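Local coordinates for periplasmic binding protein component of an ABC type zinc uptake transporter (Synechocystis sp., PDB 1PQ4) that binds zinc and probably delivers it, as the periplasmic component, to an ABC transporter for uptake into the cell, at residues A[12-17]-A[168-173]; A[17-22]-A[146-151]; A[191-196]-A[202-207]; A[228-233]-A[253-258]. All blocks are in the same frame, centred on the assembly; numbering follows the deposited sequence.

Interaction 1 of 4, residues A[12-17]-A[168-173]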
loop_
_atom_site.group_PDB
_atom_site.type_symbol
_atom_site.label_atom_id
_atom_site.label_comp_id
_atom_site.label_asym_id
_atom_site.label_seq_id
_atom_site.Cartn_x
_atom_site.Cartn_y
_atom_site.Cartn_z
ATOM N N GLN A 12 7.322 2.082 -0.551
ATOM C CA GLN A 12 8.424 1.762 0.356
ATOM C C GLN A 12 9.628 2.620 0.078
ATOM O O GLN A 12 10.467 2.814 0.945
ATOM C CB GLN A 12 8.805 0.291 0.228
ATOM C CG GLN A 12 7.798 -0.615 0.845
ATOM C CD GLN A 12 8.221 -2.056 0.645
ATOM O OE1 GLN A 12 8.322 -2.508 -0.505
ATOM N NE2 GLN A 12 8.488 -2.775 1.756
ATOM N N GLN A 13 9.727 3.174 -1.127
ATOM C CA GLN A 13 10.886 3.997 -1.396
ATOM C C GLN A 13 10.711 5.284 -0.593
ATOM O O GLN A 13 11.682 5.902 -0.172
ATOM C CB GLN A 13 10.943 4.311 -2.906
ATOM C CG GLN A 13 12.061 5.226 -3.303
ATOM C CD GLN A 13 11.639 6.670 -3.388
ATOM O OE1 GLN A 13 12.472 7.575 -3.329
ATOM N NE2 GLN A 13 10.364 6.902 -3.531
ATOM N N TYR A 14 9.457 5.715 -0.456
ATOM C CA TYR A 14 9.160 6.919 0.315
ATOM C C TYR A 14 9.608 6.684 1.800
ATOM O O TYR A 14 10.244 7.535 2.421
ATOM C CB TYR A 14 7.656 7.183 0.268
ATOM C CG TYR A 14 7.207 8.427 1.013
ATOM C CD1 TYR A 14 7.212 9.683 0.384
ATOM C CD2 TYR A 14 6.800 8.355 2.344
ATOM C CE1 TYR A 14 6.826 10.822 1.061
ATOM C CE2 TYR A 14 6.418 9.514 3.062
ATOM C CZ TYR A 14 6.439 10.737 2.387
ATOM O OH TYR A 14 6.098 11.885 3.026
ATOM N N PHE A 15 9.235 5.537 2.344
ATOM C CA PHE A 15 9.570 5.198 3.729
ATOM C C PHE A 15 11.087 5.154 3.864
ATOM O O PHE A 15 11.653 5.693 4.812
ATOM C CB PHE A 15 9.035 3.823 4.083
ATOM C CG PHE A 15 7.552 3.657 3.916
ATOM C CD1 PHE A 15 7.013 2.350 3.862
ATOM C CD2 PHE A 15 6.694 4.745 3.830
ATOM C CE1 PHE A 15 5.649 2.135 3.719
ATOM C CE2 PHE A 15 5.293 4.551 3.689
ATOM C CZ PHE A 15 4.775 3.254 3.629
ATOM N N LEU A 16 11.755 4.487 2.925
ATOM C CA LEU A 16 13.205 4.404 3.010
ATOM C C LEU A 16 13.891 5.741 2.891
ATOM O O LEU A 16 14.919 5.985 3.565
ATOM C CB LEU A 16 13.786 3.451 1.955
ATOM C CG LEU A 16 13.890 1.991 2.444
ATOM C CD1 LEU A 16 14.981 1.866 3.512
ATOM C CD2 LEU A 16 12.543 1.559 3.069
ATOM N N GLU A 17 13.386 6.583 1.981
ATOM C CA GLU A 17 13.989 7.926 1.822
ATOM C C GLU A 17 13.853 8.710 3.140
ATOM O O GLU A 17 14.769 9.394 3.539
ATOM C CB GLU A 17 13.286 8.700 0.695
ATOM C CG GLU A 17 13.884 10.090 0.373
ATOM C CD GLU A 17 15.374 10.060 0.051
ATOM O OE1 GLU A 17 15.887 9.026 -0.460
ATOM O OE2 GLU A 17 16.045 11.099 0.306
ATOM N N ALA A 168 12.560 9.258 14.181
ATOM C CA ALA A 168 11.726 10.105 15.056
ATOM C C ALA A 168 10.982 11.178 14.232
ATOM O O ALA A 168 9.797 11.443 14.483
ATOM C CB ALA A 168 12.616 10.775 16.177
ATOM N N ALA A 169 11.687 11.788 13.274
ATOM C CA ALA A 169 11.079 12.798 12.418
ATOM C C ALA A 169 9.927 12.166 11.644
ATOM O O ALA A 169 8.809 12.691 11.583
ATOM C CB ALA A 169 12.148 13.381 11.430
ATOM N N PHE A 170 10.190 11.016 11.032
ATOM C CA PHE A 170 9.107 10.369 10.278
ATOM C C PHE A 170 7.937 9.930 11.177
ATOM O O PHE A 170 6.792 10.071 10.766
ATOM C CB PHE A 170 9.679 9.162 9.492
ATOM C CG PHE A 170 8.705 8.535 8.509
ATOM C CD1 PHE A 170 8.800 7.176 8.220
ATOM C CD2 PHE A 170 7.762 9.312 7.832
ATOM C CE1 PHE A 170 7.963 6.607 7.264
ATOM C CE2 PHE A 170 6.932 8.777 6.898
ATOM C CZ PHE A 170 7.025 7.412 6.603
ATOM N N LEU A 171 8.172 9.393 12.396
ATOM C CA LEU A 171 7.016 9.005 13.236
ATOM C C LEU A 171 6.147 10.220 13.591
ATOM O O LEU A 171 4.922 10.123 13.641
ATOM C CB LEU A 171 7.446 8.325 14.562
ATOM C CG LEU A 171 8.194 6.981 14.349
ATOM C CD1 LEU A 171 8.819 6.483 15.707
ATOM C CD2 LEU A 171 7.195 5.939 13.734
ATOM N N ALA A 172 6.779 11.370 13.842
ATOM C CA ALA A 172 5.993 12.579 14.191
ATOM C C ALA A 172 5.164 13.046 12.972
ATOM O O ALA A 172 4.034 13.525 13.115
ATOM C CB ALA A 172 6.971 13.695 14.657
ATOM N N GLU A 173 5.755 12.958 11.781
ATOM C CA GLU A 173 5.041 13.309 10.560
ATOM C C GLU A 173 3.858 12.357 10.416
ATOM O O GLU A 173 2.771 12.752 10.003
ATOM C CB GLU A 173 5.916 13.121 9.303
ATOM C CG GLU A 173 7.079 14.067 9.096
ATOM C CD GLU A 173 7.948 13.631 7.891
ATOM O OE1 GLU A 173 7.401 13.373 6.795
ATOM O OE2 GLU A 173 9.186 13.538 8.042
HETATM O O HOH W 1 5.587 12.097 5.826
#
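The ring of Phe170 meets Tyr14 and Phe15 where helix 10-20 of the N-terminal lobe packs against helix 160-185. The latter is the long backbone helix that spans both lobes in zinc-binding proteins of this family. The two short helical segments run at 127° to each other, with axes 11.4 Å apart at closest approach. Phe170 reaches across the gap. It sets off toward helix 10-20, and CG lies anti to the backbone N (chi1 -171°), which carries the ring straight out from the long helix. Near the base of the side chain, Lys18 CB packs against CG. Further out, CE1 reaches the start of Phe15, 4.1 Å from its CA. On the other side of the ring, CE2 lies 3.9 Å from Tyr14 CE2. At the tip, CZ sits 3.9 Å from Phe15 CD2. Phe15 CD2 lies at the edge of the Phe170 ring, near its plane. Both aromatic pairs cross at a slant. With an alanine here, the two helices would probably be left with a gap and the Tyr14 and Phe15 rings without their shared partner. Phe15 is also held edge-to-face by Trp273. At the polar end of the contact, Glu173 OE1 forms a salt bridge with Lys18, and Tyr14 OH is hydrogen-bonded to a water 2.9 Å from it.

Interaction 2 of 4, residues A[17-22]-A[146-151]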
loop_
_atom_site.group_PDB
_atom_site.type_symbol
_atom_site.label_atom_id
_atom_site.label_comp_id
_atom_site.label_asym_id
_atom_site.label_seq_id
_atom_site.Cartn_x
_atom_site.Cartn_y
_atom_site.Cartn_z
ATOM N N GLU A 17 13.386 6.583 1.981
ATOM C CA GLU A 17 13.989 7.926 1.822
ATOM C C GLU A 17 13.853 8.710 3.140
ATOM O O GLU A 17 14.769 9.394 3.539
ATOM C CB GLU A 17 13.286 8.700 0.695
ATOM C CG GLU A 17 13.884 10.090 0.373
ATOM C CD GLU A 17 15.374 10.060 0.051
ATOM O OE1 GLU A 17 15.887 9.026 -0.460
ATOM O OE2 GLU A 17 16.045 11.099 0.306
ATOM N N LYS A 18 12.707 8.619 3.790
ATOM C CA LYS A 18 12.472 9.348 5.045
ATOM C C LYS A 18 13.392 8.840 6.168
ATOM O O LYS A 18 13.913 9.601 6.980
ATOM C CB LYS A 18 11.015 9.142 5.486
ATOM C CG LYS A 18 10.021 9.968 4.666
ATOM C CD LYS A 18 10.127 11.456 5.113
ATOM C CE LYS A 18 9.375 12.421 4.164
ATOM N NZ LYS A 18 9.208 13.765 4.823
ATOM N N ILE A 19 13.594 7.536 6.189
ATOM C CA ILE A 19 14.394 6.934 7.269
ATOM C C ILE A 19 15.882 7.008 7.000
ATOM O O ILE A 19 16.686 7.310 7.889
ATOM C CB ILE A 19 13.960 5.471 7.433
ATOM C CG1 ILE A 19 12.552 5.423 8.010
ATOM C CG2 ILE A 19 14.998 4.674 8.311
ATOM C CD1 ILE A 19 11.879 4.059 7.930
ATOM N N GLY A 20 16.257 6.791 5.748
ATOM C CA GLY A 20 17.678 6.753 5.395
ATOM C C GLY A 20 18.287 7.979 4.760
ATOM O O GLY A 20 19.491 8.220 4.913
ATOM N N GLY A 21 17.480 8.740 4.020
ATOM C CA GLY A 21 18.006 9.929 3.359
ATOM C C GLY A 21 19.185 9.551 2.470
ATOM O O GLY A 21 19.129 8.550 1.785
ATOM N N ASP A 22 20.254 10.345 2.500
ATOM C CA ASP A 22 21.431 10.110 1.667
ATOM C C ASP A 22 22.252 8.890 2.034
ATOM O O ASP A 22 23.183 8.533 1.311
ATOM C CB ASP A 22 22.369 11.325 1.705
ATOM C CG ASP A 22 21.787 12.519 1.034
ATOM O OD1 ASP A 22 20.876 12.338 0.189
ATOM O OD2 ASP A 22 22.250 13.643 1.350
ATOM N N THR A 146 9.705 1.769 12.234
ATOM C CA THR A 146 10.549 1.436 13.401
ATOM C C THR A 146 11.405 0.184 13.114
ATOM O O THR A 146 12.598 0.175 13.337
ATOM C CB THR A 146 9.663 1.243 14.615
ATOM O OG1 THR A 146 8.976 2.470 14.842
ATOM C CG2 THR A 146 10.483 0.864 15.873
ATOM N N THR A 147 10.783 -0.842 12.543
ATOM C CA THR A 147 11.458 -2.095 12.217
ATOM C C THR A 147 12.531 -1.800 11.205
ATOM O O THR A 147 13.671 -2.242 11.335
ATOM C CB THR A 147 10.437 -3.126 11.657
ATOM O OG1 THR A 147 9.475 -3.443 12.676
ATOM C CG2 THR A 147 11.148 -4.424 11.181
ATOM N N ILE A 148 12.195 -1.030 10.170
ATOM C CA ILE A 148 13.216 -0.745 9.173
ATOM C C ILE A 148 14.430 0.014 9.728
ATOM O O ILE A 148 15.596 -0.338 9.438
ATOM C CB ILE A 148 12.579 0.032 7.978
ATOM C CG1 ILE A 148 11.495 -0.852 7.304
ATOM C CG2 ILE A 148 13.670 0.450 7.005
ATOM C CD1 ILE A 148 10.602 -0.122 6.306
ATOM N N ALA A 149 14.177 1.066 10.508
ATOM C CA ALA A 149 15.278 1.871 11.043
ATOM C C ALA A 149 16.163 0.996 11.945
ATOM O O ALA A 149 17.380 1.057 11.872
ATOM C CB ALA A 149 14.722 3.068 11.852
ATOM N N LYS A 150 15.521 0.196 12.794
ATOM C CA LYS A 150 16.260 -0.698 13.709
ATOM C C LYS A 150 17.137 -1.634 12.871
ATOM O O LYS A 150 18.316 -1.825 13.177
ATOM C CB LYS A 150 15.259 -1.506 14.571
ATOM C CG LYS A 150 15.886 -2.685 15.339
ATOM C CD LYS A 150 14.838 -3.680 15.858
ATOM C CE LYS A 150 15.495 -4.997 16.318
ATOM N NZ LYS A 150 16.369 -5.650 15.265
ATOM N N GLU A 151 16.596 -2.216 11.791
ATOM C CA GLU A 151 17.432 -3.096 10.987
ATOM C C GLU A 151 18.519 -2.384 10.244
ATOM O O GLU A 151 19.626 -2.930 10.106
ATOM C CB GLU A 151 16.593 -3.921 10.026
ATOM C CG GLU A 151 15.636 -4.784 10.777
ATOM C CD GLU A 151 16.229 -6.131 11.185
ATOM O OE1 GLU A 151 17.405 -6.192 11.593
ATOM O OE2 GLU A 151 15.493 -7.130 11.098
#
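Ile19 and Ile148 meet with their side chains crossed at about a right angle. Ile19 points toward helix 138-155 and touches it with two separate branches. The branches part at CB, and chi1 (-69°) sets CG2 anti to the backbone N and CG1 beside it. CG1 then continues extended, and its CD1 lies 4.1 Å from Ile148 CB and equally near the CG2 methyl of the same residue. The short branch takes the other partner. Ile19 CG2 rests 3.9 Å from Ala149 CB and as close to the CA behind it. The small alanine lets the backbones come near, with 6.4 Å between Ile19 CA and Ala149 CA. A serine in place of Ile19 would probably leave Ile148 and Ala149 without their apolar mate and put a hydroxyl among buried methyl groups. Ala145 and Leu152 of helix 138-155 also touch Ile19, as does Phe170 of helix 160-185. The contact is wholly apolar and buried. It lies away from the zinc site. This is helix-on-helix packing in an alpha/beta lobe, where helix 10-20 follows the first strand of the parallel four-stranded sheet.

Interaction 3 of 4, residues A[191-196]-A[202-207]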
loop_
_atom_site.group_PDB
_atom_site.type_symbol
_atom_site.label_atom_id
_atom_site.label_comp_id
_atom_site.label_asym_id
_atom_site.label_seq_id
_atom_site.Cartn_x
_atom_site.Cartn_y
_atom_site.Cartn_z
ATOM N N ARG A 191 -20.252 6.247 5.199
ATOM C CA ARG A 191 -18.939 5.680 5.502
ATOM C C ARG A 191 -18.468 4.663 4.473
ATOM O O ARG A 191 -17.334 4.197 4.499
ATOM C CB ARG A 191 -19.021 4.975 6.852
ATOM C CG ARG A 191 -17.982 5.385 7.791
ATOM C CD ARG A 191 -18.581 6.230 8.866
ATOM N NE ARG A 191 -18.310 7.637 8.712
ATOM C CZ ARG A 191 -17.123 8.231 8.817
ATOM N NH1 ARG A 191 -15.993 7.575 9.064
ATOM N NH2 ARG A 191 -17.093 9.539 8.746
ATOM N N LYS A 192 -19.343 4.331 3.554
ATOM C CA LYS A 192 -19.041 3.316 2.552
ATOM C C LYS A 192 -18.426 3.865 1.269
ATOM O O LYS A 192 -18.767 4.983 0.873
ATOM C CB LYS A 192 -20.349 2.603 2.207
ATOM C CG LYS A 192 -21.055 2.039 3.432
ATOM C CD LYS A 192 -22.352 1.308 3.074
ATOM C CE LYS A 192 -23.049 0.829 4.349
ATOM N NZ LYS A 192 -24.189 -0.086 4.096
ATOM N N PHE A 193 -17.483 3.128 0.653
ATOM C CA PHE A 193 -16.930 3.551 -0.664
ATOM C C PHE A 193 -16.693 2.281 -1.480
ATOM O O PHE A 193 -16.389 1.223 -0.934
ATOM C CB PHE A 193 -15.664 4.445 -0.593
ATOM C CG PHE A 193 -14.446 3.793 0.016
ATOM C CD1 PHE A 193 -13.352 3.476 -0.779
ATOM C CD2 PHE A 193 -14.375 3.533 1.404
ATOM C CE1 PHE A 193 -12.198 2.920 -0.230
ATOM C CE2 PHE A 193 -13.205 2.965 1.981
ATOM C CZ PHE A 193 -12.121 2.664 1.156
ATOM N N ILE A 194 -16.892 2.371 -2.789
ATOM C CA ILE A 194 -16.729 1.193 -3.664
ATOM C C ILE A 194 -15.461 1.375 -4.433
ATOM O O ILE A 194 -15.228 2.432 -4.991
ATOM C CB ILE A 194 -17.843 1.098 -4.705
ATOM C CG1 ILE A 194 -19.183 1.173 -4.022
ATOM C CG2 ILE A 194 -17.726 -0.205 -5.494
ATOM C CD1 ILE A 194 -20.381 1.179 -5.007
ATOM N N VAL A 195 -14.657 0.322 -4.498
ATOM C CA VAL A 195 -13.386 0.349 -5.190
ATOM C C VAL A 195 -13.290 -0.945 -5.942
ATOM O O VAL A 195 -13.999 -1.907 -5.656
ATOM C CB VAL A 195 -12.154 0.381 -4.238
ATOM C CG1 VAL A 195 -12.087 1.659 -3.549
ATOM C CG2 VAL A 195 -12.252 -0.776 -3.199
ATOM N N PHE A 196 -12.422 -0.959 -6.917
ATOM C CA PHE A 196 -12.317 -2.181 -7.668
ATOM C C PHE A 196 -11.508 -3.193 -6.863
ATOM O O PHE A 196 -12.052 -4.192 -6.434
ATOM C CB PHE A 196 -11.668 -1.941 -9.025
ATOM C CG PHE A 196 -11.528 -3.206 -9.816
ATOM C CD1 PHE A 196 -12.664 -3.832 -10.344
ATOM C CD2 PHE A 196 -10.296 -3.847 -9.914
ATOM C CE1 PHE A 196 -12.586 -5.066 -10.946
ATOM C CE2 PHE A 196 -10.216 -5.114 -10.533
ATOM C CZ PHE A 196 -11.375 -5.704 -11.041
ATOM N N TYR A 202 -6.982 -1.737 5.674
ATOM C CA TYR A 202 -6.363 -1.182 6.879
ATOM C C TYR A 202 -6.681 0.297 7.002
ATOM O O TYR A 202 -7.000 0.809 8.068
ATOM C CB TYR A 202 -4.848 -1.411 6.827
ATOM C CG TYR A 202 -4.545 -2.906 6.948
ATOM C CD1 TYR A 202 -4.492 -3.527 8.231
ATOM C CD2 TYR A 202 -4.305 -3.678 5.822
ATOM C CE1 TYR A 202 -4.201 -4.866 8.374
ATOM C CE2 TYR A 202 -3.979 -5.062 5.945
ATOM C CZ TYR A 202 -3.930 -5.639 7.240
ATOM O OH TYR A 202 -3.519 -6.962 7.390
ATOM N N PHE A 203 -6.595 0.980 5.866
ATOM C CA PHE A 203 -6.892 2.420 5.822
ATOM C C PHE A 203 -8.322 2.584 6.300
ATOM O O PHE A 203 -8.643 3.430 7.139
ATOM C CB PHE A 203 -6.715 2.900 4.341
ATOM C CG PHE A 203 -7.148 4.314 4.110
ATOM C CD1 PHE A 203 -6.277 5.359 4.345
ATOM C CD2 PHE A 203 -8.433 4.587 3.643
ATOM C CE1 PHE A 203 -6.684 6.701 4.116
ATOM C CE2 PHE A 203 -8.842 5.905 3.408
ATOM C CZ PHE A 203 -7.964 6.954 3.651
ATOM N N ALA A 204 -9.196 1.725 5.813
ATOM C CA ALA A 204 -10.606 1.834 6.179
ATOM C C ALA A 204 -10.839 1.571 7.696
ATOM O O ALA A 204 -11.657 2.255 8.360
ATOM C CB ALA A 204 -11.416 0.836 5.351
ATOM N N ARG A 205 -10.114 0.594 8.233
ATOM C CA ARG A 205 -10.283 0.282 9.661
ATOM C C ARG A 205 -9.826 1.496 10.458
ATOM O O ARG A 205 -10.501 1.905 11.391
ATOM C CB ARG A 205 -9.441 -0.931 10.073
ATOM C CG ARG A 205 -10.007 -1.663 11.257
ATOM C CD ARG A 205 -9.201 -2.910 11.537
ATOM N NE ARG A 205 -9.868 -3.845 12.446
ATOM C CZ ARG A 205 -9.947 -3.690 13.765
ATOM N NH1 ARG A 205 -9.402 -2.626 14.345
ATOM N NH2 ARG A 205 -10.549 -4.617 14.507
ATOM N N ASP A 206 -8.708 2.092 10.058
ATOM C CA ASP A 206 -8.174 3.247 10.773
ATOM C C ASP A 206 -9.143 4.408 10.909
ATOM O O ASP A 206 -9.195 5.067 11.961
ATOM C CB ASP A 206 -6.958 3.809 10.058
ATOM C CG ASP A 206 -5.716 3.067 10.388
ATOM O OD1 ASP A 206 -5.862 2.095 11.154
ATOM O OD2 ASP A 206 -4.623 3.435 9.877
ATOM N N TYR A 207 -9.871 4.668 9.826
ATOM C CA TYR A 207 -10.784 5.790 9.766
ATOM C C TYR A 207 -12.244 5.430 9.750
ATOM O O TYR A 207 -13.071 6.228 9.331
ATOM C CB TYR A 207 -10.407 6.659 8.558
ATOM C CG TYR A 207 -8.963 7.074 8.647
ATOM C CD1 TYR A 207 -8.527 7.842 9.709
ATOM C CD2 TYR A 207 -8.004 6.609 7.738
ATOM C CE1 TYR A 207 -7.172 8.144 9.886
ATOM C CE2 TYR A 207 -6.647 6.901 7.911
ATOM C CZ TYR A 207 -6.244 7.671 8.995
ATOM O OH TYR A 207 -4.906 7.922 9.224
#
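Arg191 approaches Tyr207 just before strand 192-195 begins. Its chain is bent at chi2 (108°) and chi3 (-104°), which swings the guanidinium round to the C-terminal end of helix 201-206. There NH1 lies 3.2 Å from Tyr207 O, which sits in the plane of the guanidinium at its edge. Backbone oxygens beyond the segments hold the group: NH1 hydrogen-bonds to Asn208 O, and NH2 to Leu185 O and Leu188 O. The positive group thus sits among carbonyls at or just after the C-terminal ends of two helices, an arrangement likely to suit its charge. Phe193 comes next on the helix side. Its side chain sets off toward the helix, and Ala204 CB lies at the ring edge, near its plane, 4.4 Å from CE2. Phe193 CZ lies 4.8 Å from Phe203 CD2. Phe203 in turn carries Tyr207 CD2 over one face, 3.8 Å above its plane. Further along, Ile194 shares a backbone hydrogen bond with Phe242. Val195 is hydrogen-bonded through its backbone to Ile212. His197, a zinc ligand, comes just after segment 191-196. Strand 192-195, helix 201-206 and strand 210-213 form a beta-alpha-beta unit, with the two strands parallel. Helix 160-185 packs against helix 201-206 and the residue after it, where Leu185 touches Phe203 and Tyr207.

Interaction 4 of 4, residues A[228-233]-A[253-258]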
loop_
_atom_site.group_PDB
_atom_site.type_symbol
_atom_site.label_atom_id
_atom_site.label_comp_id
_atom_site.label_asym_id
_atom_site.label_seq_id
_atom_site.Cartn_x
_atom_site.Cartn_y
_atom_site.Cartn_z
ATOM N N GLN A 228 -25.855 -7.314 -8.399
ATOM C CA GLN A 228 -26.014 -7.284 -6.957
ATOM C C GLN A 228 -25.216 -6.111 -6.385
ATOM O O GLN A 228 -25.673 -5.391 -5.488
ATOM C CB GLN A 228 -25.522 -8.599 -6.363
ATOM C CG GLN A 228 -25.855 -8.762 -4.904
ATOM C CD GLN A 228 -25.370 -10.087 -4.353
ATOM O OE1 GLN A 228 -24.173 -10.388 -4.390
ATOM N NE2 GLN A 228 -26.300 -10.891 -3.840
ATOM N N LEU A 229 -24.020 -5.918 -6.933
ATOM C CA LEU A 229 -23.149 -4.842 -6.511
ATOM C C LEU A 229 -23.799 -3.526 -6.895
ATOM O O LEU A 229 -23.710 -2.540 -6.165
ATOM C CB LEU A 229 -21.802 -4.987 -7.199
ATOM C CG LEU A 229 -20.623 -4.257 -6.587
ATOM C CD1 LEU A 229 -20.545 -4.560 -5.113
ATOM C CD2 LEU A 229 -19.360 -4.705 -7.283
ATOM N N ILE A 230 -24.458 -3.514 -8.048
ATOM C CA ILE A 230 -25.149 -2.312 -8.512
ATOM C C ILE A 230 -26.289 -1.925 -7.553
ATOM O O ILE A 230 -26.461 -0.742 -7.218
ATOM C CB ILE A 230 -25.721 -2.496 -9.945
ATOM C CG1 ILE A 230 -24.579 -2.453 -10.973
ATOM C CG2 ILE A 230 -26.720 -1.393 -10.241
ATOM C CD1 ILE A 230 -24.932 -3.061 -12.325
ATOM N N ASP A 231 -27.057 -2.921 -7.112
ATOM C CA ASP A 231 -28.161 -2.673 -6.179
ATOM C C ASP A 231 -27.592 -2.136 -4.875
ATOM O O ASP A 231 -28.011 -1.085 -4.392
ATOM C CB ASP A 231 -28.953 -3.957 -5.921
ATOM C CG ASP A 231 -29.692 -4.435 -7.159
ATOM O OD1 ASP A 231 -30.170 -3.569 -7.929
ATOM O OD2 ASP A 231 -29.804 -5.667 -7.360
ATOM N N THR A 232 -26.625 -2.868 -4.325
ATOM C CA THR A 232 -25.926 -2.480 -3.101
ATOM C C THR A 232 -25.580 -0.995 -3.151
ATOM O O THR A 232 -25.823 -0.246 -2.216
ATOM C CB THR A 232 -24.597 -3.235 -2.971
ATOM O OG1 THR A 232 -24.860 -4.629 -2.770
ATOM C CG2 THR A 232 -23.771 -2.673 -1.820
ATOM N N ALA A 233 -24.997 -0.601 -4.272
ATOM C CA ALA A 233 -24.570 0.765 -4.497
ATOM C C ALA A 233 -25.755 1.715 -4.605
ATOM O O ALA A 233 -25.678 2.879 -4.172
ATOM C CB ALA A 233 -23.719 0.825 -5.769
ATOM N N GLU A 253 -16.528 1.630 -14.312
ATOM C CA GLU A 253 -17.197 2.539 -15.261
ATOM C C GLU A 253 -18.624 2.079 -15.566
ATOM O O GLU A 253 -19.539 2.883 -15.625
ATOM C CB GLU A 253 -16.385 2.625 -16.565
ATOM C CG GLU A 253 -15.056 3.347 -16.406
ATOM C CD GLU A 253 -14.193 3.322 -17.652
ATOM O OE1 GLU A 253 -14.640 3.793 -18.718
ATOM O OE2 GLU A 253 -13.043 2.846 -17.581
ATOM N N ALA A 254 -18.812 0.779 -15.712
ATOM C CA ALA A 254 -20.147 0.266 -16.023
ATOM C C ALA A 254 -21.045 0.480 -14.832
ATOM O O ALA A 254 -22.203 0.851 -14.977
ATOM C CB ALA A 254 -20.073 -1.234 -16.406
ATOM N N ILE A 255 -20.515 0.243 -13.632
ATOM C CA ILE A 255 -21.308 0.441 -12.444
ATOM C C ILE A 255 -21.677 1.883 -12.287
ATOM O O ILE A 255 -22.834 2.193 -11.985
ATOM C CB ILE A 255 -20.575 -0.023 -11.147
ATOM C CG1 ILE A 255 -20.514 -1.553 -11.126
ATOM C CG2 ILE A 255 -21.301 0.534 -9.904
ATOM C CD1 ILE A 255 -20.237 -2.276 -12.428
ATOM N N ALA A 256 -20.704 2.768 -12.494
ATOM C CA ALA A 256 -20.963 4.180 -12.331
ATOM C C ALA A 256 -22.048 4.627 -13.309
ATOM O O ALA A 256 -22.918 5.410 -12.967
ATOM C CB ALA A 256 -19.669 5.011 -12.566
ATOM N N ALA A 257 -21.992 4.122 -14.529
ATOM C CA ALA A 257 -22.990 4.524 -15.536
ATOM C C ALA A 257 -24.380 4.025 -15.164
ATOM O O ALA A 257 -25.386 4.665 -15.475
ATOM C CB ALA A 257 -22.595 3.976 -16.927
ATOM N N GLU A 258 -24.439 2.855 -14.545
ATOM C CA GLU A 258 -25.716 2.252 -14.158
ATOM C C GLU A 258 -26.360 2.800 -12.912
ATOM O O GLU A 258 -27.588 2.793 -12.801
ATOM C CB GLU A 258 -25.549 0.753 -13.982
ATOM C CG GLU A 258 -25.536 -0.013 -15.273
ATOM C CD GLU A 258 -26.879 -0.629 -15.553
ATOM O OE1 GLU A 258 -27.889 0.014 -15.188
ATOM O OE2 GLU A 258 -26.919 -1.742 -16.129
#
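Ile230 packs against Ile255 and Glu258, joining helices 223-234 and 250-259. These are successive helices of an alpha/beta unit, with strand 240-244 between them in the chain and strand 262-266 after them. The apolar contact carries the interface. Ile230 CG1 lies 4.2 Å from Ile255 CG1, and the two side chains pass each other at a slant. In Ile230 the chain runs on extended (chi2 161°), which brings CD1 up to the other helix, 4.2 Å from Glu258 CB. This touches only the aliphatic base of the side chain, in a glutamate that is itself exposed. Leu229 and Ala233 flank the pair more loosely: Ala233 CB stands 4.8 Å from Ile255 CG2. Neighbours add to the apolar layer. Ile259 touches both Ile230 and Ala233, while Val241 of strand 240-244 lies against Ile255. No hydrogen bond links the two segments. Within each segment the backbone bonds are those of the helix, such as Ala233 N to Leu229 O and Glu258 N to Ala254 O. Gln228 O is gripped twice. Thr232 N donates to it from one face of its carbonyl plane, and Thr232 OG1 donates from the opposite face at 2.9 Å, 36° out of that plane.

Interactions 1 and 2 share helix 10-20, with centres about 7 Å apart. They join it to helices 160-185 and 138-155, which follow each other in the chain. The two contacts also touch where Leu16 packs on Ile148. Both close before interaction 3 opens, and interaction 4 comes last. Interactions 3 and 4 lie about 17 Å apart between centres, in the other alpha/beta lobe, and meet where Ile194 packs on Ala233. Centres of interactions 2 and 4 are about 43 Å apart. The zinc, bound by His37, His133 and His197, sits between the lobes. Long helix 160-185 spans both, consistent with the rather rigid two-lobed architecture of this family.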